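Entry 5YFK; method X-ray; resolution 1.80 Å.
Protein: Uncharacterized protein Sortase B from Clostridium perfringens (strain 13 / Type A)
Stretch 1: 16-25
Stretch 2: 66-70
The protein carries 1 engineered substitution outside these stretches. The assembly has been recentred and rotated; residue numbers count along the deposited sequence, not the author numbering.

Stretch 1 (16-25) DYDNLRSLSP
Stretch 2, residues 66-70: IDFPV

Residues 16-25 open helically, are irregular at Tyr17 (-69/25) and Asp18 (-149/-17), and return to helical phi/psi from Asn19 (-41/-49). Leu20 N reaches Asp16 O at 3.2 Å, a helical i-to-i+4 bond, after which i-to-i+3 bonds, of shorter sequence span, take over: Ser22 N to Asn19 O at 3.2 Å, Leu23 N to Leu20 O at 2.7 Å and Ser24 N to Arg21 O at 3.2 Å. Leu20, Arg21 and Ser22 keep helical phi/psi (-64/-27, -62/-23 and -75/-16), Leu23 drifts to -93/13, and Ser24 at -73/130 breaks into extended geometry before Pro25. Ser22, chi1 p, folds its OG back to Asn19 O at 2.9 Å. The second stretch is extended, with Asp67 at -162/81, Phe68 at -141/157, Pro69 at -77/145 and Val70 at -117/131. The register rises in both stretches: Arg21 CA lies 6.8 Å from Phe68 CA and Ser24 CA 7.6 Å from Pro69 CA. No backbone-to-backbone hydrogen bond joins them, so every hydrogen bond across the contact uses at least one side chain; 338 Å² is buried in all.

Tyr17 leaves its backbone sideways, chi1 -141° and chi2 108°, and its ring end approaches the strand. Its OH donates to Pro69 O at 2.9 Å, giving a buried phenol a carbonyl partner. On the way, Tyr17 CE2 passes 3.5 Å from Pro69 CD and a tight 3.1 Å from Phe68 CD1, which sits at the tyrosine ring edge. Phe68 (chi1 m, chi2 -70°) holds its ring oblique to that of Tyr17, planes at 66° and centroids 5.3 Å apart. Leu20, m then t, points toward the strand and adds an apolar contact, CD1 to Pro69 CG at 4.0 Å.

A salt bridge lies beside these apolar contacts. Arg21 extends through t, t, chi3 143° and chi4 -151° so that NE meets Asp67 OD2 at 2.9 Å, with an N-H...O angle of 138°; Asp67, chi1 t and chi2 -2°, has its CA-to-CB bond toward the first stretch.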

ATOM      1  N   ASP A  16       3.464  -2.362  19.552  1.00 82.51           N
ATOM      2  CA  ASP A  16       4.823  -2.110  19.082  1.00 72.23           C
ATOM      3  C   ASP A  16       4.769  -1.371  17.753  1.00 65.40           C
ATOM      4  O   ASP A  16       5.386  -0.315  17.595  1.00 47.36           O
ATOM      5  CB  ASP A  16       5.588  -3.426  18.910  1.00 79.14           C
ATOM      6  CG  ASP A  16       5.524  -4.310  20.148  1.00 76.15           C
ATOM      7  OD1 ASP A  16       5.671  -5.542  20.004  1.00 66.16           O
ATOM      8  OD2 ASP A  16       5.329  -3.776  21.261  1.00 80.83           O
ATOM      9  N   TYR A  17       3.949  -1.892  16.840  1.00 55.82           N
ATOM     10  CA  TYR A  17       3.786  -1.322  15.502  1.00 73.69           C
ATOM     11  C   TYR A  17       3.061   0.027  15.602  1.00 73.04           C
ATOM     12  O   TYR A  17       2.452   0.474  14.632  1.00 90.37           O
ATOM     13  CB  TYR A  17       2.998  -2.304  14.601  1.00 66.14           C
ATOM     14  CG  TYR A  17       3.457  -2.409  13.143  1.00 74.02           C
ATOM     15  CD1 TYR A  17       4.125  -3.547  12.673  1.00 66.78           C
ATOM     16  CD2 TYR A  17       2.995  -1.506  12.196  1.00 80.37           C
ATOM     17  CE1 TYR A  17       4.459  -3.686  11.325  1.00 64.79           C
ATOM     18  CE2 TYR A  17       3.295  -1.646  10.846  1.00 78.47           C
ATOM     19  CZ  TYR A  17       4.031  -2.727  10.402  1.00 76.64           C
ATOM     20  OH  TYR A  17       4.332  -2.810   9.037  1.00 30.21           O
ATOM     21  N   ASP A  18       3.167   0.688  16.760  1.00 68.41           N
ATOM     22  CA  ASP A  18       2.621   2.041  16.943  1.00 64.22           C
ATOM     23  C   ASP A  18       3.406   2.903  17.939  1.00 55.35           C
ATOM     24  O   ASP A  18       3.309   4.127  17.922  1.00 51.92           O
ATOM     25  CB  ASP A  18       1.154   1.973  17.372  1.00 72.27           C
ATOM     26  CG  ASP A  18       0.213   1.761  16.200  1.00 77.06           C
ATOM     27  OD1 ASP A  18       0.171   2.635  15.299  1.00 75.90           O
ATOM     28  OD2 ASP A  18      -0.445   0.697  16.155  1.00 60.51           O
ATOM     29  N   ASN A  19       4.240   2.275  18.754  1.00 49.85           N
ATOM     30  CA  ASN A  19       5.548   2.833  19.078  1.00 64.92           C
ATOM     31  C   ASN A  19       6.225   3.437  17.840  1.00 59.41           C
ATOM     32  O   ASN A  19       6.701   4.575  17.865  1.00 54.92           O
ATOM     33  CB  ASN A  19       6.436   1.734  19.672  1.00 76.16           C
ATOM     34  CG  ASN A  19       7.876   2.170  19.841  1.00 98.51           C
ATOM     35  OD1 ASN A  19       8.670   2.116  18.900  1.00104.94           O
ATOM     36  ND2 ASN A  19       8.237   2.551  21.062  1.00108.11           N
ATOM     37  N   LEU A  20       6.240   2.668  16.755  1.00 48.97           N
ATOM     38  CA  LEU A  20       6.943   3.049  15.536  1.00 42.48           C
ATOM     39  C   LEU A  20       6.348   4.294  14.900  1.00 39.02           C
ATOM     40  O   LEU A  20       6.992   4.938  14.079  1.00 43.53           O
ATOM     41  CB  LEU A  20       6.891   1.910  14.517  1.00 37.43           C
ATOM     42  CG  LEU A  20       7.594   0.623  14.932  1.00 39.03           C
ATOM     43  CD1 LEU A  20       7.280  -0.492  13.940  1.00 36.01           C
ATOM     44  CD2 LEU A  20       9.094   0.866  15.037  1.00 41.39           C
ATOM     45  N   ARG A  21       5.066   4.525  15.146  1.00 36.06           N
ATOM     46  CA  ARG A  21       4.347   5.617  14.510  1.00 35.33           C
ATOM     47  C   ARG A  21       4.942   6.972  14.882  1.00 39.85           C
ATOM     48  O   ARG A  21       4.826   7.954  14.136  1.00 30.07           O
ATOM     49  CB  ARG A  21       2.886   5.572  14.925  1.00 48.88           C
ATOM     50  CG  ARG A  21       1.955   6.218  13.922  1.00 54.18           C
ATOM     51  CD  ARG A  21       0.526   5.807  14.202  1.00 58.90           C
ATOM     52  NE  ARG A  21      -0.404   6.903  13.962  1.00 71.72           N
ATOM     53  CZ  ARG A  21      -1.560   7.057  14.601  1.00 90.23           C
ATOM     54  NH1 ARG A  21      -1.909   6.215  15.565  1.00 81.22           N
ATOM     55  NH2 ARG A  21      -2.354   8.073  14.298  1.00 93.59           N
ATOM     56  N   SER A  22       5.632   7.003  16.014  1.00 33.43           N
ATOM     57  CA  SER A  22       6.326   8.212  16.444  1.00 46.34           C
ATOM     58  C   SER A  22       7.597   8.399  15.614  1.00 42.28           C
ATOM     59  O   SER A  22       8.091   9.511  15.470  1.00 45.22           O
ATOM     60  CB  SER A  22       6.671   8.117  17.933  1.00 50.94           C
ATOM     61  OG  SER A  22       7.789   7.267  18.131  1.00 44.21           O
ATOM     62  N   LEU A  23       8.004   7.332  14.928  1.00 49.69           N
ATOM     63  CA  LEU A  23       9.140   7.374  14.007  1.00 44.48           C
ATOM     64  C   LEU A  23       8.711   7.667  12.574  1.00 40.48           C
ATOM     65  O   LEU A  23       9.493   7.486  11.640  1.00 38.75           O
ATOM     66  CB  LEU A  23       9.878   6.039  14.022  1.00 48.60           C
ATOM     67  CG  LEU A  23      11.028   5.885  15.010  1.00 45.73           C
ATOM     68  CD1 LEU A  23      11.751   4.584  14.714  1.00 42.45           C
ATOM     69  CD2 LEU A  23      11.982   7.071  14.924  1.00 44.85           C
ATOM     70  N   SER A  24       7.473   8.103  12.394  1.00 29.98           N
ATOM     71  CA  SER A  24       6.965   8.318  11.049  1.00 34.25           C
ATOM     72  C   SER A  24       7.590   9.556  10.452  1.00 31.82           C
ATOM     73  O   SER A  24       7.533  10.626  11.046  1.00 35.98           O
ATOM     74  CB  SER A  24       5.459   8.475  11.035  1.00 34.21           C
ATOM     75  OG  SER A  24       5.070   8.985   9.773  1.00 37.12           O
ATOM     76  N   PRO A  25       8.123   9.432   9.231  1.00 28.42           N
ATOM     77  CA  PRO A  25       8.638  10.601   8.552  1.00 25.43           C
ATOM     78  C   PRO A  25       7.527  11.475   7.994  1.00 30.57           C
ATOM     79  O   PRO A  25       7.812  12.525   7.432  1.00 31.75           O
ATOM     80  CB  PRO A  25       9.504  10.007   7.433  1.00 29.39           C
ATOM     81  CG  PRO A  25       8.920   8.654   7.180  1.00 26.83           C
ATOM     82  CD  PRO A  25       8.431   8.182   8.514  1.00 27.69           C
ATOM     83  N   ILE A  66      -4.519   3.760   8.584  1.00 12.68           N
ATOM     84  CA  ILE A  66      -3.405   3.170   7.866  1.00 14.82           C
ATOM     85  C   ILE A  66      -2.230   4.153   7.845  1.00 13.50           C
ATOM     86  O   ILE A  66      -2.243   5.184   7.177  1.00 15.23           O
ATOM     87  CB  ILE A  66      -3.798   2.720   6.450  1.00 11.77           C
ATOM     88  CG1 ILE A  66      -4.938   1.712   6.510  1.00 12.95           C
ATOM     89  CG2 ILE A  66      -2.600   2.072   5.743  1.00 13.15           C
ATOM     90  CD1 ILE A  66      -5.598   1.526   5.167  1.00 15.63           C
ATOM     91  N   ASP A  67      -1.223   3.827   8.634  1.00 12.70           N
ATOM     92  CA  ASP A  67      -0.155   4.748   9.012  1.00 18.79           C
ATOM     93  C   ASP A  67       1.007   3.904   9.523  1.00 15.96           C
ATOM     94  O   ASP A  67       1.136   3.628  10.737  1.00 17.91           O
ATOM     95  CB  ASP A  67      -0.637   5.698  10.108  1.00 17.51           C
ATOM     96  CG  ASP A  67       0.293   6.862  10.337  1.00 26.70           C
ATOM     97  OD1 ASP A  67       1.355   6.952   9.690  1.00 22.10           O
ATOM     98  OD2 ASP A  67      -0.063   7.713  11.182  1.00 25.16           O
ATOM     99  N   PHE A  68       1.783   3.366   8.583  1.00 18.62           N
ATOM    100  CA  PHE A  68       2.689   2.273   8.880  1.00 15.03           C
ATOM    101  C   PHE A  68       4.026   2.408   8.154  1.00 17.47           C
ATOM    102  O   PHE A  68       4.073   2.805   6.985  1.00 13.78           O
ATOM    103  CB  PHE A  68       2.057   0.942   8.464  1.00 18.04           C
ATOM    104  CG  PHE A  68       0.790   0.607   9.204  1.00 21.14           C
ATOM    105  CD1 PHE A  68       0.832   0.265  10.540  1.00 30.79           C
ATOM    106  CD2 PHE A  68      -0.420   0.555   8.543  1.00 17.53           C
ATOM    107  CE1 PHE A  68      -0.327  -0.057  11.220  1.00 28.48           C
ATOM    108  CE2 PHE A  68      -1.579   0.251   9.215  1.00 22.26           C
ATOM    109  CZ  PHE A  68      -1.525  -0.074  10.552  1.00 21.15           C
ATOM    110  N   PRO A  69       5.059   1.753   8.719  1.00 17.27           N
ATOM    111  CA  PRO A  69       6.233   1.404   7.928  1.00 16.00           C
ATOM    112  C   PRO A  69       5.969   0.187   7.023  1.00 14.77           C
ATOM    113  O   PRO A  69       5.076  -0.597   7.295  1.00 15.93           O
ATOM    114  CB  PRO A  69       7.273   1.060   9.009  1.00 16.99           C
ATOM    115  CG  PRO A  69       6.440   0.485  10.105  1.00 16.70           C
ATOM    116  CD  PRO A  69       5.137   1.235  10.100  1.00 17.48           C
ATOM    117  N   VAL A  70       6.576   0.202   5.847  1.00 13.89           N
ATOM    118  CA  VAL A  70       6.452  -0.858   4.872  1.00 14.09           C
ATOM    119  C   VAL A  70       7.807  -1.504   4.635  1.00 13.53           C
ATOM    120  O   VAL A  70       8.794  -0.819   4.367  1.00 15.44           O
ATOM    121  CB  VAL A  70       5.935  -0.330   3.526  1.00 15.01           C
ATOM    122  CG1 VAL A  70       5.711  -1.486   2.569  1.00 16.42           C
ATOM    123  CG2 VAL A  70       4.680   0.485   3.745  1.00 14.78           C
TER